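Local coordinates for peptide ABC transporter, peptide-binding protein (Enterococcus faecalis, PDB 3O6P), which probably binds peptides outside the cell for import by an ABC transporter, this chain being one fragment of the longer binding protein, at residues A[83-86]-A[87-91]. Residues are numbered along the deposited sequence; the frame is centred on the assembly and turned at random.
Sequences AKEY and WEKAK
The ring of Tyr-86 carries the ammonium of Lys-89 over one face, a cation-pi contact in which NZ of Lys-89 sits 4.1 Å from the centroid of the Tyr-86 ring. It stands 22° off the ring normal, displaced toward the hydroxyl end, where NZ of Lys-89 comes 3.8 Å from CZ of Tyr-86. The same ring meets Tyr-31 edge-to-face and touches Asn-24, Lys-27 and Ala-28, packing it against helix 23-31. The next residue, Trp-87, has CG of Lys-91, four residues on, 3.5 Å above one face of its indole, toward the rim. Its NE1 donates to the carbonyl of Asp-127, and its side chain packs on Ile-96 and on Leu-126, a residue of the sodium site, with the ion about 7 Å from the Trp-87 side chain.

Lys-89 reaches the phenol because its chain is extended beyond CG (chi2 177°), running back along the helix beside Tyr-86. Glu-85 runs alongside too, its OE2 4.2 Å from NZ of Lys-89: near enough for attraction, too far for a salt bridge. Glu-88 instead bends at chi2 (-54°) and forms an i to i+3 salt bridge with Lys-91; the shorter bond, 3.0 Å from NZ of Lys-91 to OE2 of Glu-88, arrives on the syn side but tilted out of the carboxylate plane, and the one to OE1 is weak. A water donates to OE2 of Glu-88 and to the carbonyl of Lys-84, which also accepts the amide of Glu-88 in the i to i+4 ladder of helix 80-94.

The helix is thus amphipathic: Ala-83, Trp-87 and Ala-90 are buried, and charged side chains line the more exposed flank. Chemically, Lys-89 is shared between a pi face and a nearby carboxylate, both of which would tend to stabilise its positive charge, while the negative charge of Glu-88 is probably eased by Lys-91 and the bridging water.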
ATOM      1  N   ALA A  83      -8.309  14.353  -1.846  1.00 13.08           N
ATOM      2  CA  ALA A  83      -9.041  13.115  -2.143  1.00 12.25           C
ATOM      3  C   ALA A  83     -10.187  13.368  -3.140  1.00 12.74           C
ATOM      4  O   ALA A  83     -10.332  12.652  -4.122  1.00 12.48           O
ATOM      5  CB  ALA A  83      -9.578  12.459  -0.854  1.00 13.23           C
ATOM      6  N   LYS A  84     -10.992  14.404  -2.866  1.00 11.91           N
ATOM      7  CA  LYS A  84     -12.093  14.761  -3.739  1.00 12.90           C
ATOM      8  C   LYS A  84     -11.622  15.129  -5.143  1.00 13.51           C
ATOM      9  O   LYS A  84     -12.236  14.711  -6.139  1.00 14.05           O
ATOM     10  CB  LYS A  84     -12.885  15.911  -3.118  1.00 12.71           C
ATOM     11  CG  LYS A  84     -13.646  15.433  -1.863  1.00 15.02           C
ATOM     12  CD  LYS A  84     -14.291  16.571  -1.108  1.00 18.74           C
ATOM     13  CE  LYS A  84     -14.917  16.057   0.193  1.00 20.31           C
ATOM     14  NZ  LYS A  84     -16.194  15.325  -0.071  1.00 26.12           N
ATOM     15  N   GLU A  85     -10.548  15.910  -5.230  1.00 14.08           N
ATOM     16  CA  GLU A  85     -10.044  16.352  -6.534  1.00 13.91           C
ATOM     17  C   GLU A  85      -9.569  15.145  -7.359  1.00 13.41           C
ATOM     18  O   GLU A  85      -9.864  15.028  -8.560  1.00 14.43           O
ATOM     19  CB  GLU A  85      -8.866  17.301  -6.325  1.00 15.53           C
ATOM     20  CG  GLU A  85      -8.216  17.763  -7.621  1.00 20.17           C
ATOM     21  CD  GLU A  85      -6.875  18.473  -7.420  1.00 26.45           C
ATOM     22  OE1 GLU A  85      -6.307  18.432  -6.299  1.00 29.52           O
ATOM     23  OE2 GLU A  85      -6.369  19.056  -8.408  1.00 30.66           O
ATOM     24  N   TYR A  86      -8.830  14.251  -6.716  1.00 12.64           N
ATOM     25  CA  TYR A  86      -8.308  13.078  -7.427  1.00 11.66           C
ATOM     26  C   TYR A  86      -9.407  12.111  -7.848  1.00 12.36           C
ATOM     27  O   TYR A  86      -9.316  11.487  -8.906  1.00 12.99           O
ATOM     28  CB  TYR A  86      -7.231  12.387  -6.577  1.00 11.82           C
ATOM     29  CG  TYR A  86      -5.892  13.075  -6.735  1.00 13.39           C
ATOM     30  CD1 TYR A  86      -5.704  14.404  -6.306  1.00 16.42           C
ATOM     31  CD2 TYR A  86      -4.838  12.440  -7.384  1.00 16.76           C
ATOM     32  CE1 TYR A  86      -4.476  15.043  -6.479  1.00 17.14           C
ATOM     33  CE2 TYR A  86      -3.605  13.071  -7.542  1.00 18.92           C
ATOM     34  CZ  TYR A  86      -3.433  14.362  -7.093  1.00 18.84           C
ATOM     35  OH  TYR A  86      -2.211  14.975  -7.268  1.00 22.02           O
ATOM     36  N   TRP A  87     -10.457  11.989  -7.036  1.00 12.55           N
ATOM     37  CA  TRP A  87     -11.581  11.170  -7.420  1.00 12.75           C
ATOM     38  C   TRP A  87     -12.324  11.796  -8.617  1.00 13.85           C
ATOM     39  O   TRP A  87     -12.728  11.072  -9.540  1.00 13.69           O
ATOM     40  CB  TRP A  87     -12.500  10.951  -6.213  1.00 12.77           C
ATOM     41  CG  TRP A  87     -13.896  10.375  -6.460  1.00 13.50           C
ATOM     42  CD1 TRP A  87     -15.075  10.881  -5.997  1.00 15.20           C
ATOM     43  CD2 TRP A  87     -14.228   9.161  -7.148  1.00 12.90           C
ATOM     44  NE1 TRP A  87     -16.122  10.062  -6.368  1.00 15.74           N
ATOM     45  CE2 TRP A  87     -15.628   9.009  -7.084  1.00 14.74           C
ATOM     46  CE3 TRP A  87     -13.479   8.191  -7.822  1.00 14.12           C
ATOM     47  CZ2 TRP A  87     -16.302   7.922  -7.678  1.00 15.84           C
ATOM     48  CZ3 TRP A  87     -14.156   7.108  -8.408  1.00 15.82           C
ATOM     49  CH2 TRP A  87     -15.545   6.982  -8.325  1.00 15.26           C
ATOM     50  N   GLU A  88     -12.456  13.120  -8.641  1.00 14.88           N
ATOM     51  CA  GLU A  88     -13.005  13.752  -9.841  1.00 16.22           C
ATOM     52  C   GLU A  88     -12.191  13.438 -11.102  1.00 16.05           C
ATOM     53  O   GLU A  88     -12.764  13.192 -12.184  1.00 17.01           O
ATOM     54  CB  GLU A  88     -13.136  15.264  -9.667  1.00 16.79           C
ATOM     55  CG  GLU A  88     -14.225  15.673  -8.699  1.00 22.19           C
ATOM     56  CD  GLU A  88     -15.604  15.091  -9.014  1.00 27.47           C
ATOM     57  OE1 GLU A  88     -16.029  15.088 -10.198  1.00 29.73           O
ATOM     58  OE2 GLU A  88     -16.273  14.645  -8.056  1.00 30.84           O
ATOM     59  N   LYS A  89     -10.867  13.453 -10.977  1.00 16.58           N
ATOM     60  CA  LYS A  89      -9.989  13.111 -12.109  1.00 16.16           C
ATOM     61  C   LYS A  89     -10.222  11.663 -12.508  1.00 15.42           C
ATOM     62  O   LYS A  89     -10.322  11.370 -13.720  1.00 15.94           O
ATOM     63  CB  LYS A  89      -8.495  13.291 -11.792  1.00 17.52           C
ATOM     64  CG  LYS A  89      -8.011  14.698 -11.576  1.00 20.05           C
ATOM     65  CD  LYS A  89      -6.513  14.649 -11.202  1.00 25.26           C
ATOM     66  CE  LYS A  89      -5.976  15.990 -10.709  1.00 28.01           C
ATOM     67  NZ  LYS A  89      -4.519  15.827 -10.456  1.00 31.33           N
ATOM     68  N   ALA A  90     -10.261  10.755 -11.515  1.00 14.13           N
ATOM     69  CA  ALA A  90     -10.479   9.328 -11.806  1.00 13.45           C
ATOM     70  C   ALA A  90     -11.803   9.068 -12.536  1.00 14.21           C
ATOM     71  O   ALA A  90     -11.837   8.282 -13.505  1.00 15.21           O
ATOM     72  CB  ALA A  90     -10.380   8.448 -10.538  1.00 12.80           C
ATOM     73  N   LYS A  91     -12.874   9.721 -12.076  1.00 13.80           N
ATOM     74  CA  LYS A  91     -14.187   9.599 -12.731  1.00 14.97           C
ATOM     75  C   LYS A  91     -14.129   9.970 -14.211  1.00 15.60           C
ATOM     76  O   LYS A  91     -14.728   9.294 -15.063  1.00 15.75           O
ATOM     77  CB  LYS A  91     -15.255  10.438 -12.007  1.00 14.63           C
ATOM     78  CG  LYS A  91     -15.722   9.760 -10.696  1.00 17.80           C
ATOM     79  CD  LYS A  91     -16.911  10.402 -10.069  1.00 21.78           C
ATOM     80  CE  LYS A  91     -16.644  11.833  -9.705  1.00 23.57           C
ATOM     81  NZ  LYS A  91     -17.925  12.590  -9.418  1.00 26.41           N
TER
HETATM   82  O   HOH W   1     -15.049  14.486  -5.718  1.00 27.96           O